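PDB 6PV5: putative O-GlcNAcase nagJ from Clostridium perfringens, which probably acts as a hexosaminidase of glycoside hydrolase family 84; this piece of a longer protein spans the N-terminal, catalytic and post-catalytic domains. Local coordinates for residues S445-L450 / K466-A471; K470-I475 / E482-A487; I474-M479 / S543-K548; N539-N544 / S556-F561. One frame throughout, in Å; residues are numbered along the deposited sequence. Where two conformers were deposited one is given.

Contact 1. Residues S445-L450 / K466-A471. With EDO (1,2-ethanediol), chain C.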
loop_
_atom_site.group_PDB
_atom_site.type_symbol
_atom_site.label_atom_id
_atom_site.label_comp_id
_atom_site.label_asym_id
_atom_site.label_seq_id
_atom_site.Cartn_x
_atom_site.Cartn_y
_atom_site.Cartn_z
ATOM N N SER A 445 7.291 -5.674 -0.818
ATOM C CA SER A 445 6.476 -4.484 -0.580
ATOM C C SER A 445 5.014 -4.864 -0.333
ATOM O O SER A 445 4.219 -4.044 0.093
ATOM C CB SER A 445 6.542 -3.547 -1.756
ATOM O OG SER A 445 7.723 -2.783 -1.712
ATOM N N LYS A 446 4.631 -6.097 -0.639
ATOM C CA LYS A 446 3.204 -6.373 -0.671
ATOM C C LYS A 446 2.517 -6.261 0.693
ATOM O O LYS A 446 1.410 -5.763 0.751
ATOM C CB LYS A 446 2.899 -7.680 -1.400
ATOM C CG LYS A 446 3.186 -7.596 -2.887
ATOM C CD LYS A 446 2.833 -8.871 -3.627
ATOM C CE LYS A 446 3.238 -8.825 -5.092
ATOM N NZ LYS A 446 2.961 -10.135 -5.734
ATOM N N ILE A 447 3.119 -6.793 1.765
ATOM C CA ILE A 447 2.479 -6.765 3.069
ATOM C C ILE A 447 2.090 -5.339 3.456
ATOM O O ILE A 447 0.917 -5.098 3.763
ATOM C CB ILE A 447 3.272 -7.527 4.158
ATOM C CG1 ILE A 447 3.276 -9.036 3.877
ATOM C CG2 ILE A 447 2.704 -7.251 5.544
ATOM C CD1 ILE A 447 4.508 -9.738 4.400
ATOM N N SER A 448 3.039 -4.398 3.397
ATOM C CA SER A 448 2.754 -3.031 3.787
ATOM C C SER A 448 1.702 -2.427 2.859
ATOM O O SER A 448 0.748 -1.825 3.334
ATOM C CB SER A 448 4.013 -2.194 3.840
ATOM O OG SER A 448 4.986 -2.827 4.669
ATOM N N THR A 449 1.884 -2.603 1.538
ATOM C CA THR A 449 0.972 -2.081 0.534
ATOM C C THR A 449 -0.474 -2.533 0.785
ATOM O O THR A 449 -1.406 -1.748 0.599
ATOM C CB THR A 449 1.435 -2.397 -0.889
ATOM O OG1 THR A 449 2.775 -1.931 -1.020
ATOM C CG2 THR A 449 0.611 -1.671 -1.928
ATOM N N LEU A 450 -0.666 -3.788 1.190
ATOM C CA LEU A 450 -2.012 -4.288 1.415
ATOM C C LEU A 450 -2.630 -3.630 2.649
ATOM O O LEU A 450 -3.843 -3.419 2.673
ATOM C CB LEU A 450 -1.994 -5.809 1.588
ATOM C CG LEU A 450 -1.766 -6.618 0.314
ATOM C CD1 LEU A 450 -1.492 -8.070 0.669
ATOM C CD2 LEU A 450 -2.978 -6.516 -0.610
ATOM N N LYS A 466 -4.149 -5.669 13.478
ATOM C CA LYS A 466 -5.093 -6.647 12.967
ATOM C C LYS A 466 -5.016 -6.662 11.436
ATOM O O LYS A 466 -5.123 -7.706 10.801
ATOM C CB LYS A 466 -6.486 -6.402 13.564
ATOM N N SER A 467 -4.841 -5.487 10.838
ATOM C CA SER A 467 -4.699 -5.377 9.395
ATOM C C SER A 467 -3.430 -6.104 8.934
ATOM O O SER A 467 -3.464 -6.836 7.959
ATOM C CB SER A 467 -4.657 -3.929 8.998
ATOM O OG SER A 467 -4.668 -3.802 7.589
ATOM N N TRP A 468 -2.318 -5.893 9.654
ATOM C CA TRP A 468 -1.038 -6.530 9.375
ATOM C C TRP A 468 -1.175 -8.051 9.387
ATOM O O TRP A 468 -0.682 -8.727 8.496
ATOM C CB TRP A 468 -0.041 -6.067 10.435
ATOM C CG TRP A 468 1.397 -6.378 10.170
ATOM C CD1 TRP A 468 2.074 -6.319 8.983
ATOM C CD2 TRP A 468 2.361 -6.694 11.186
ATOM N NE1 TRP A 468 3.395 -6.611 9.197
ATOM C CE2 TRP A 468 3.603 -6.835 10.536
ATOM C CE3 TRP A 468 2.295 -6.825 12.584
ATOM C CZ2 TRP A 468 4.768 -7.132 11.247
ATOM C CZ3 TRP A 468 3.440 -7.150 13.285
ATOM C CH2 TRP A 468 4.665 -7.283 12.617
ATOM N N ASP A 469 -1.871 -8.583 10.396
ATOM C CA ASP A 469 -2.115 -10.018 10.457
ATOM C C ASP A 469 -2.751 -10.536 9.168
ATOM O O ASP A 469 -2.333 -11.585 8.674
ATOM C CB ASP A 469 -2.897 -10.451 11.704
ATOM C CG ASP A 469 -2.141 -10.242 13.004
ATOM O OD1 ASP A 469 -0.889 -10.192 12.963
ATOM O OD2 ASP A 469 -2.811 -10.128 14.056
ATOM N N LYS A 470 -3.764 -9.824 8.647
ATOM C CA LYS A 470 -4.475 -10.292 7.465
ATOM C C LYS A 470 -3.584 -10.194 6.234
ATOM O O LYS A 470 -3.653 -11.052 5.360
ATOM C CB LYS A 470 -5.734 -9.472 7.152
ATOM C CG LYS A 470 -6.873 -9.634 8.152
ATOM C CD LYS A 470 -7.635 -10.941 8.005
ATOM C CE LYS A 470 -8.733 -11.097 9.038
ATOM N NZ LYS A 470 -9.357 -9.789 9.356
ATOM N N ALA A 471 -2.797 -9.124 6.137
ATOM C CA ALA A 471 -1.936 -8.981 4.969
ATOM C C ALA A 471 -0.865 -10.075 4.949
ATOM O O ALA A 471 -0.519 -10.590 3.888
ATOM C CB ALA A 471 -1.314 -7.605 4.935
HETATM C C1 EDO C . -0.235 -13.331 10.843
HETATM O O1 EDO C . -1.371 -13.713 10.076
HETATM C C2 EDO C . -0.276 -13.742 12.273
HETATM O O2 EDO C . -0.974 -14.959 12.509
#

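Contact 2. Residues K470-I475 / E482-A487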
loop_
_atom_site.group_PDB
_atom_site.type_symbol
_atom_site.label_atom_id
_atom_site.label_comp_id
_atom_site.label_asym_id
_atom_site.label_seq_id
_atom_site.Cartn_x
_atom_site.Cartn_y
_atom_site.Cartn_z
ATOM N N LYS A 470 -3.764 -9.824 8.647
ATOM C CA LYS A 470 -4.475 -10.292 7.465
ATOM C C LYS A 470 -3.584 -10.194 6.234
ATOM O O LYS A 470 -3.653 -11.052 5.360
ATOM C CB LYS A 470 -5.734 -9.472 7.152
ATOM C CG LYS A 470 -6.873 -9.634 8.152
ATOM C CD LYS A 470 -7.635 -10.941 8.005
ATOM C CE LYS A 470 -8.733 -11.097 9.038
ATOM N NZ LYS A 470 -9.357 -9.789 9.356
ATOM N N ALA A 471 -2.797 -9.124 6.137
ATOM C CA ALA A 471 -1.936 -8.981 4.969
ATOM C C ALA A 471 -0.865 -10.075 4.949
ATOM O O ALA A 471 -0.519 -10.590 3.888
ATOM C CB ALA A 471 -1.314 -7.605 4.935
ATOM N N ILE A 472 -0.306 -10.391 6.119
ATOM C CA ILE A 472 0.698 -11.449 6.227
ATOM C C ILE A 472 0.073 -12.780 5.825
ATOM O O ILE A 472 0.691 -13.564 5.117
ATOM C CB ILE A 472 1.290 -11.502 7.646
ATOM C CG1 ILE A 472 2.224 -10.316 7.887
ATOM C CG2 ILE A 472 1.995 -12.837 7.884
ATOM C CD1 ILE A 472 2.650 -10.151 9.330
ATOM N N GLU A 473 -1.176 -13.017 6.239
ATOM C CA GLU A 473 -1.853 -14.256 5.874
ATOM C C GLU A 473 -2.024 -14.330 4.359
ATOM O O GLU A 473 -1.839 -15.388 3.758
ATOM C CB GLU A 473 -3.216 -14.332 6.556
ATOM C CG GLU A 473 -4.007 -15.576 6.210
ATOM C CD GLU A 473 -5.231 -15.802 7.089
ATOM O OE1 GLU A 473 -6.101 -14.890 7.177
ATOM O OE2 GLU A 473 -5.318 -16.889 7.697
ATOM N N ILE A 474 -2.390 -13.200 3.741
ATOM C CA ILE A 474 -2.594 -13.167 2.301
ATOM C C ILE A 474 -1.275 -13.507 1.601
ATOM O O ILE A 474 -1.277 -14.183 0.590
ATOM C CB ILE A 474 -3.137 -11.787 1.872
ATOM C CG1 ILE A 474 -4.607 -11.619 2.278
ATOM C CG2 ILE A 474 -2.903 -11.517 0.377
ATOM C CD1 ILE A 474 -5.101 -10.179 2.239
ATOM N N ILE A 475 -0.148 -13.005 2.119
ATOM C CA ILE A 475 1.118 -13.053 1.402
ATOM C C ILE A 475 1.889 -14.337 1.744
ATOM O O ILE A 475 2.520 -14.921 0.850
ATOM C CB ILE A 475 1.921 -11.750 1.624
ATOM C CG1 ILE A 475 1.201 -10.542 1.015
ATOM C CG2 ILE A 475 3.354 -11.841 1.110
ATOM C CD1 ILE A 475 1.001 -10.643 -0.485
ATOM N N GLU A 482 5.212 -17.991 11.165
ATOM C CA GLU A 482 6.661 -17.914 11.051
ATOM C C GLU A 482 7.034 -16.550 10.467
ATOM O O GLU A 482 7.961 -15.903 10.939
ATOM C CB GLU A 482 7.192 -19.021 10.130
ATOM C CG GLU A 482 7.110 -20.410 10.754
ATOM C CD GLU A 482 5.775 -21.126 10.639
ATOM O OE1 GLU A 482 4.805 -20.537 10.109
ATOM O OE2 GLU A 482 5.707 -22.285 11.073
ATOM N N PHE A 483 6.279 -16.101 9.461
ATOM C CA PHE A 483 6.578 -14.835 8.807
ATOM C C PHE A 483 6.459 -13.649 9.772
ATOM O O PHE A 483 7.309 -12.759 9.780
ATOM C CB PHE A 483 5.697 -14.632 7.568
ATOM C CG PHE A 483 6.305 -13.615 6.639
ATOM C CD1 PHE A 483 6.105 -12.258 6.853
ATOM C CD2 PHE A 483 7.137 -14.017 5.597
ATOM C CE1 PHE A 483 6.707 -11.314 6.027
ATOM C CE2 PHE A 483 7.733 -13.071 4.771
ATOM C CZ PHE A 483 7.520 -11.714 4.987
ATOM N N LYS A 484 5.385 -13.613 10.570
ATOM C CA LYS A 484 5.166 -12.501 11.482
ATOM C C LYS A 484 6.301 -12.420 12.505
ATOM O O LYS A 484 6.772 -11.324 12.799
ATOM C CB LYS A 484 3.801 -12.603 12.173
ATOM C CG LYS A 484 3.494 -11.407 13.075
ATOM C CD LYS A 484 2.161 -11.486 13.761
ATOM C CE LYS A 484 1.897 -10.294 14.667
ATOM N NZ LYS A 484 0.510 -10.348 15.186
ATOM N N ILE A 485 6.742 -13.579 13.022
ATOM C CA ILE A 485 7.886 -13.636 13.925
ATOM C C ILE A 485 9.086 -12.920 13.301
ATOM O O ILE A 485 9.786 -12.176 13.987
ATOM C CB ILE A 485 8.209 -15.085 14.357
ATOM C CG1 ILE A 485 7.099 -15.671 15.245
ATOM C CG2 ILE A 485 9.567 -15.134 15.041
ATOM C CD1 ILE A 485 7.135 -17.194 15.398
ATOM N N PHE A 486 9.305 -13.117 11.993
ATOM C CA PHE A 486 10.391 -12.451 11.279
ATOM C C PHE A 486 10.064 -10.968 11.067
ATOM O O PHE A 486 10.872 -10.082 11.370
ATOM C CB PHE A 486 10.599 -13.191 9.947
ATOM C CG PHE A 486 11.541 -12.540 8.968
ATOM C CD1 PHE A 486 12.915 -12.584 9.171
ATOM C CD2 PHE A 486 11.056 -11.915 7.824
ATOM C CE1 PHE A 486 13.788 -12.002 8.255
ATOM C CE2 PHE A 486 11.923 -11.324 6.914
ATOM C CZ PHE A 486 13.292 -11.374 7.126
ATOM N N ALA A 487 8.867 -10.701 10.523
ATOM C CA ALA A 487 8.481 -9.341 10.151
ATOM C C ALA A 487 8.424 -8.421 11.376
ATOM O O ALA A 487 8.684 -7.225 11.269
ATOM C CB ALA A 487 7.156 -9.370 9.427
#

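Contact 3. Residues I474-M479 / S543-K548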
loop_
_atom_site.group_PDB
_atom_site.type_symbol
_atom_site.label_atom_id
_atom_site.label_comp_id
_atom_site.label_asym_id
_atom_site.label_seq_id
_atom_site.Cartn_x
_atom_site.Cartn_y
_atom_site.Cartn_z
ATOM N N ILE A 474 -2.390 -13.200 3.741
ATOM C CA ILE A 474 -2.594 -13.167 2.301
ATOM C C ILE A 474 -1.275 -13.507 1.601
ATOM O O ILE A 474 -1.277 -14.183 0.590
ATOM C CB ILE A 474 -3.137 -11.787 1.872
ATOM C CG1 ILE A 474 -4.607 -11.619 2.278
ATOM C CG2 ILE A 474 -2.903 -11.517 0.377
ATOM C CD1 ILE A 474 -5.101 -10.179 2.239
ATOM N N ILE A 475 -0.148 -13.005 2.119
ATOM C CA ILE A 475 1.118 -13.053 1.402
ATOM C C ILE A 475 1.889 -14.337 1.744
ATOM O O ILE A 475 2.520 -14.921 0.850
ATOM C CB ILE A 475 1.921 -11.750 1.624
ATOM C CG1 ILE A 475 1.201 -10.542 1.015
ATOM C CG2 ILE A 475 3.354 -11.841 1.110
ATOM C CD1 ILE A 475 1.001 -10.643 -0.485
ATOM N N ALA A 476 1.783 -14.813 2.998
ATOM C CA ALA A 476 2.631 -15.907 3.472
ATOM C C ALA A 476 1.856 -17.220 3.625
ATOM O O ALA A 476 2.455 -18.274 3.867
ATOM C CB ALA A 476 3.298 -15.519 4.775
ATOM N N GLY A 477 0.519 -17.147 3.584
ATOM C CA GLY A 477 -0.313 -18.341 3.585
ATOM C C GLY A 477 -0.159 -19.160 4.867
ATOM O O GLY A 477 -0.303 -18.648 5.972
ATOM N N GLU A 478 0.152 -20.448 4.692
ATOM C CA GLU A 478 0.331 -21.377 5.795
ATOM C C GLU A 478 1.539 -20.977 6.648
ATOM O O GLU A 478 1.633 -21.397 7.795
ATOM C CB GLU A 478 0.473 -22.798 5.241
ATOM N N MET A 479 2.450 -20.146 6.121
ATOM C CA MET A 479 3.628 -19.757 6.889
ATOM C C MET A 479 3.441 -18.423 7.628
ATOM O O MET A 479 4.420 -17.765 7.991
ATOM C CB MET A 479 4.857 -19.678 5.973
ATOM C CG MET A 479 5.216 -21.027 5.362
ATOM S SD MET A 479 5.486 -22.296 6.645
ATOM C CE MET A 479 6.956 -21.603 7.388
ATOM N N SER A 543 12.107 -23.341 3.472
ATOM C CA SER A 543 11.546 -24.592 3.009
ATOM C C SER A 543 10.129 -24.444 2.441
ATOM O O SER A 543 9.806 -25.099 1.450
ATOM C CB SER A 543 11.634 -25.629 4.102
ATOM O OG SER A 543 10.801 -26.712 3.771
ATOM N N ASN A 544 9.276 -23.603 3.050
ATOM C CA ASN A 544 7.837 -23.700 2.825
ATOM C C ASN A 544 7.213 -22.425 2.260
ATOM O O ASN A 544 6.059 -22.449 1.862
ATOM C CB ASN A 544 7.090 -24.047 4.110
ATOM C CG ASN A 544 7.519 -25.404 4.621
ATOM O OD1 ASN A 544 7.592 -26.350 3.840
ATOM N ND2 ASN A 544 7.903 -25.479 5.889
ATOM N N LEU A 545 7.923 -21.297 2.245
ATOM C CA LEU A 545 7.268 -20.098 1.738
ATOM C C LEU A 545 6.998 -20.246 0.237
ATOM O O LEU A 545 7.930 -20.436 -0.548
ATOM C CB LEU A 545 8.163 -18.897 2.054
ATOM C CG LEU A 545 7.531 -17.520 1.870
ATOM C CD1 LEU A 545 6.352 -17.311 2.830
ATOM C CD2 LEU A 545 8.598 -16.461 2.083
ATOM N N GLU A 546 5.724 -20.128 -0.168
ATOM C CA GLU A 546 5.330 -20.411 -1.546
ATOM C C GLU A 546 5.812 -19.322 -2.500
ATOM O O GLU A 546 6.128 -19.599 -3.650
ATOM C CB GLU A 546 3.814 -20.575 -1.675
ATOM N N ASN A 547 5.835 -18.075 -2.037
ATOM C CA ASN A 547 6.267 -16.964 -2.871
ATOM C C ASN A 547 7.796 -16.945 -2.910
ATOM O O ASN A 547 8.429 -16.475 -1.969
ATOM C CB ASN A 547 5.680 -15.656 -2.323
ATOM C CG ASN A 547 5.925 -14.445 -3.192
ATOM O OD1 ASN A 547 6.920 -14.366 -3.912
ATOM N ND2 ASN A 547 5.013 -13.491 -3.134
ATOM N N LYS A 548 8.388 -17.427 -4.011
ATOM C CA LYS A 548 9.833 -17.583 -4.095
ATOM C C LYS A 548 10.549 -16.273 -4.452
ATOM O O LYS A 548 11.721 -16.106 -4.113
ATOM C CB LYS A 548 10.208 -18.716 -5.062
ATOM C CG LYS A 548 9.597 -20.081 -4.756
ATOM C CD LYS A 548 9.952 -20.621 -3.396
ATOM C CE LYS A 548 9.237 -21.913 -3.062
ATOM N NZ LYS A 548 9.600 -22.383 -1.701
HETATM O O HOH W 1 2.725 -14.059 -1.741
HETATM O O HOH W 2 4.117 -17.211 0.248
HETATM O O HOH W 3 3.634 -19.735 1.781
#

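Contact 4. Residues N539-N544 / S556-F561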
loop_
_atom_site.group_PDB
_atom_site.type_symbol
_atom_site.label_atom_id
_atom_site.label_comp_id
_atom_site.label_asym_id
_atom_site.label_seq_id
_atom_site.Cartn_x
_atom_site.Cartn_y
_atom_site.Cartn_z
ATOM N N ASN A 539 14.823 -21.465 8.378
ATOM C CA ASN A 539 14.778 -22.746 7.687
ATOM C C ASN A 539 13.350 -23.087 7.291
ATOM O O ASN A 539 13.124 -23.608 6.185
ATOM C CB ASN A 539 15.368 -23.877 8.538
ATOM C CG ASN A 539 16.886 -23.913 8.493
ATOM O OD1 ASN A 539 17.519 -23.024 7.932
ATOM N ND2 ASN A 539 17.483 -24.943 9.077
ATOM N N LYS A 540 12.392 -22.827 8.205
ATOM C CA LYS A 540 11.022 -23.208 7.889
ATOM C C LYS A 540 10.494 -22.349 6.741
ATOM O O LYS A 540 9.768 -22.846 5.877
ATOM C CB LYS A 540 10.056 -23.028 9.062
ATOM C CG LYS A 540 10.231 -23.929 10.276
ATOM C CD LYS A 540 9.538 -23.272 11.469
ATOM C CE LYS A 540 9.898 -23.832 12.830
ATOM N NZ LYS A 540 9.208 -25.112 13.106
ATOM N N LEU A 541 10.826 -21.045 6.758
ATOM C CA LEU A 541 10.415 -20.182 5.661
ATOM C C LEU A 541 11.150 -20.556 4.372
ATOM O O LEU A 541 10.547 -20.547 3.303
ATOM C CB LEU A 541 10.660 -18.719 6.034
ATOM C CG LEU A 541 9.678 -18.168 7.066
ATOM C CD1 LEU A 541 10.203 -16.870 7.644
ATOM C CD2 LEU A 541 8.301 -17.983 6.424
ATOM N N ARG A 542 12.446 -20.896 4.468
ATOM C CA ARG A 542 13.184 -21.192 3.248
ATOM C C ARG A 542 12.611 -22.459 2.614
ATOM O O ARG A 542 12.542 -22.599 1.389
ATOM C CB ARG A 542 14.689 -21.277 3.499
ATOM C CG ARG A 542 15.515 -21.364 2.217
ATOM C CD ARG A 542 16.987 -21.375 2.574
ATOM N NE ARG A 542 17.399 -20.221 3.353
ATOM C CZ ARG A 542 17.678 -20.188 4.660
ATOM N NH1 ARG A 542 17.575 -21.281 5.405
ATOM N NH2 ARG A 542 18.039 -19.040 5.216
ATOM N N SER A 543 12.107 -23.341 3.472
ATOM C CA SER A 543 11.546 -24.592 3.009
ATOM C C SER A 543 10.129 -24.444 2.441
ATOM O O SER A 543 9.806 -25.099 1.450
ATOM C CB SER A 543 11.634 -25.629 4.102
ATOM O OG SER A 543 10.801 -26.712 3.771
ATOM N N ASN A 544 9.276 -23.603 3.050
ATOM C CA ASN A 544 7.837 -23.700 2.825
ATOM C C ASN A 544 7.213 -22.425 2.260
ATOM O O ASN A 544 6.059 -22.449 1.862
ATOM C CB ASN A 544 7.090 -24.047 4.110
ATOM C CG ASN A 544 7.519 -25.404 4.621
ATOM O OD1 ASN A 544 7.592 -26.350 3.840
ATOM N ND2 ASN A 544 7.903 -25.479 5.889
ATOM N N SER A 556 19.060 -13.101 2.583
ATOM C CA SER A 556 20.140 -12.617 3.442
ATOM C C SER A 556 19.627 -12.175 4.817
ATOM O O SER A 556 20.305 -12.387 5.837
ATOM C CB SER A 556 20.911 -11.510 2.804
ATOM O OG SER A 556 21.517 -11.984 1.629
ATOM N N HIS A 557 18.439 -11.547 4.833
ATOM C CA HIS A 557 17.813 -11.105 6.076
ATOM C C HIS A 557 17.501 -12.300 6.972
ATOM O O HIS A 557 17.744 -12.239 8.169
ATOM C CB HIS A 557 16.577 -10.241 5.782
ATOM C CG HIS A 557 16.973 -8.967 5.101
ATOM N ND1 HIS A 557 17.242 -8.906 3.743
ATOM C CD2 HIS A 557 17.213 -7.734 5.582
ATOM C CE1 HIS A 557 17.621 -7.687 3.415
ATOM N NE2 HIS A 557 17.581 -6.935 4.527
ATOM N N LEU A 558 16.956 -13.363 6.379
ATOM C CA LEU A 558 16.580 -14.553 7.120
ATOM C C LEU A 558 17.815 -15.229 7.727
ATOM O O LEU A 558 17.751 -15.730 8.841
ATOM C CB LEU A 558 15.872 -15.521 6.170
ATOM C CG LEU A 558 14.443 -15.155 5.766
ATOM C CD1 LEU A 558 14.015 -16.019 4.596
ATOM C CD2 LEU A 558 13.465 -15.366 6.916
ATOM N N SER A 559 18.927 -15.272 6.979
ATOM C CA SER A 559 20.158 -15.890 7.444
ATOM C C SER A 559 20.710 -15.113 8.628
ATOM O O SER A 559 21.151 -15.719 9.599
ATOM C CB SER A 559 21.191 -15.972 6.322
ATOM O OG SER A 559 20.627 -16.667 5.221
ATOM N N LYS A 560 20.707 -13.777 8.510
ATOM C CA LYS A 560 21.166 -12.918 9.585
ATOM C C LYS A 560 20.267 -13.107 10.809
ATOM O O LYS A 560 20.761 -13.113 11.940
ATOM C CB LYS A 560 21.220 -11.447 9.162
ATOM C CG LYS A 560 21.871 -10.541 10.193
ATOM C CD LYS A 560 22.474 -9.305 9.630
ATOM C CE LYS A 560 23.161 -8.476 10.688
ATOM N NZ LYS A 560 23.799 -7.286 10.054
ATOM N N PHE A 561 18.967 -13.310 10.569
ATOM C CA PHE A 561 17.985 -13.423 11.645
ATOM C C PHE A 561 18.274 -14.663 12.492
ATOM O O PHE A 561 18.152 -14.622 13.703
ATOM C CB PHE A 561 16.583 -13.582 11.059
ATOM C CG PHE A 561 15.403 -13.414 11.983
ATOM C CD1 PHE A 561 15.087 -12.175 12.532
ATOM C CD2 PHE A 561 14.541 -14.475 12.227
ATOM C CE1 PHE A 561 13.956 -12.013 13.334
ATOM C CE2 PHE A 561 13.408 -14.310 13.021
ATOM C CZ PHE A 561 13.106 -13.080 13.568
#

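Contact 1. Residues S445-L450 / K466-A471
I447 and A471 bring helices 446-457 and 464-476 together, their CA atoms 5.3 Å apart. I447 is the side chain to follow. Its CB splits into two branches. CG1 lies beside the backbone N (chi1 -68°), which sets CG2 anti to that N and toward the indole of W468. There CG2 touches the edge of the ring near its plane, 3.6 Å from W468 CD1; the two side chains meet at a slant. CG1 takes the other way, past the carbonyl O of A471 and along I475, and the CD1 tip goes on to the ring of F483, on helix 480-487.

A471 makes the neighbouring part of the contact. Its methyl lies 3.6 Å from the carbonyl O of I447 and 3.9 Å from CB of L450, so this small residue sits almost against the backbone of the facing helix. The indole is also held at its polar corner, since W468 NE1 donates to the carbonyl O of L417. The carbonyl O of S445 accepts both T449 N and T449 OG1; the hydroxyl, 2.8 Å from S445 O, approaches from above the carbonyl plane. On the outer flank of helix 464-476, the ethanediol O1 donates to D469 O over 2.7 Å and the same molecule also reaches E481.

The axes of 446-450 and 466-471 come within 8.8 Å, their directions 131° apart. Helix 446-457 comes straight after strand 431-436, in the place of the eighth helix of the family 84 (beta/alpha)8 barrel, and helix 464-476 packs on helix 446-457.

Contact 2. Residues K470-I475 / E482-A487
I472 meets F483 and K484 across two consecutive helices, and every direct touch between these segments is apolar. The two branches of the isoleucine divide the work. CG2 comes to the CB of F483 at 4.1 Å, with the two side chains slanting across each other. CD1 lies against the first carbons of the lysine, 3.9 Å from K484 CB and 4.0 Å from K484 CG, and here the side chains cross at about a right angle. With its CG anti to the backbone N (chi1 -176°) and the chain fully extended after that, K484 offers only its aliphatic root to I472 and carries its ammonium group well past it.

The polar part is left to that far end: K484 NZ forms a salt bridge with D469, one turn before I472 on helix 464-476. The charge pair thus ties the same two helices beside their greasy contact.

F483 is buried, and its side chain packs besides on I447 of helix 446-457 and L554 of helix 548-579. Helices 464-476 and 480-487 are two consecutive helices joined by a tight turn at 477-479, within the helical packing on the flank of the barrel.

Contact 3. Residues I474-M479 / S543-K548
The carbonyl O of I475, near the C-terminal end of helix 464-476, is gripped by two waters that both lead to N547. One donates to I475 O at 2.7 Å and accepts from N547 ND2; the other donates to the same oxygen and accepts from the backbone N of N547, 3.0 Å away from that water. A third water bridges A476 O and the backbone N of E546. A476 O also accepts M479 N at 2.9 Å, which closes the turn where G477 leaves the helix with positive phi.

N547 works both ways: N547 ND2 also donates to D443 OD1, while its OD1 caps L550 N as the N-cap of helix 548-579. The contact therefore sets the turn after helix 464-476, in the catalytic part, beside the loop that joins helices 521-544 and 548-579 of the hyaluronidase-like post-catalytic region.

The direct touches are van der Waals. The apolar ones belong to L545, whose CD1 rests 4.0 Å from the methyl CB of A476 and also nears CB of M479. M479 bends twice, at chi2 (-56°) and chi3 (-66°), and this curl lays its sulfur across the N544 side chain, with M479 SD 3.5 Å from N544 CB and the two side chains at about a right angle. At the outer side of the loop, K548 NZ donates to the carbonyl O of L545 over 2.8 Å, from above the carbonyl plane.

Contact 4. Residues N539-N544 / S556-F561
L541 and L558 face each other in a helical hairpin: helices 521-544 and 548-579, linked by a short loop within the post-catalytic helical region, run nearly antiparallel here. The axes of 539-544 and 556-561 are 10.5 Å apart at closest, their directions 150° apart, and the gap is spanned by side chains.

The apolar bridge is one branch against another. CD1 of L541 meets CD2 of L558 at 3.7 Å, and the side chains cross at about a right angle. F486 of helix 480-487 also packs on L558, so the hairpin is seated on the helix that ends the preceding pair.

The polar side belongs to R542. Its CG stands anti to the backbone N (chi1 -171°), which sends the chain across to helix 548-579 before it bends at chi3. There NH2 passes obliquely by the hydroxyl of S559, 3.5 Å from OG, and near CB of L558, also obliquely; neither is a hydrogen bond, and S559 OG pairs with D555 O. A salt bridge to the opposite helix is made by R542 NE with the D555 carboxylate. Within its own helix, N539 OD1 lies at the guanidinium edge, in plane, and accepts a weak bond from R542 NH1, 3.1 Å long and bent to 126°.

Contacts 1, 2 and 3 all use helix 464-476: contact 1 sets it against helix 446-457, which follows the last barrel strand, contact 2 against helix 480-487, and contact 3 places its end beside the loop of the hairpin. The centres of contacts 1 and 2 are about 8 Å apart, those of 2 and 3 about 9 Å, and those of 3 and 4 about 12 Å. Contact 4, its centre about 20 Å from that of contact 1, closes last along the chain; its first segment overlaps the second of contact 3 at S543 and N544, on helix 521-544. Contact 2 also touches contact 4, through F486 against L558 and F561. Together they form continuous packing from the catalytic barrel into the post-catalytic helices.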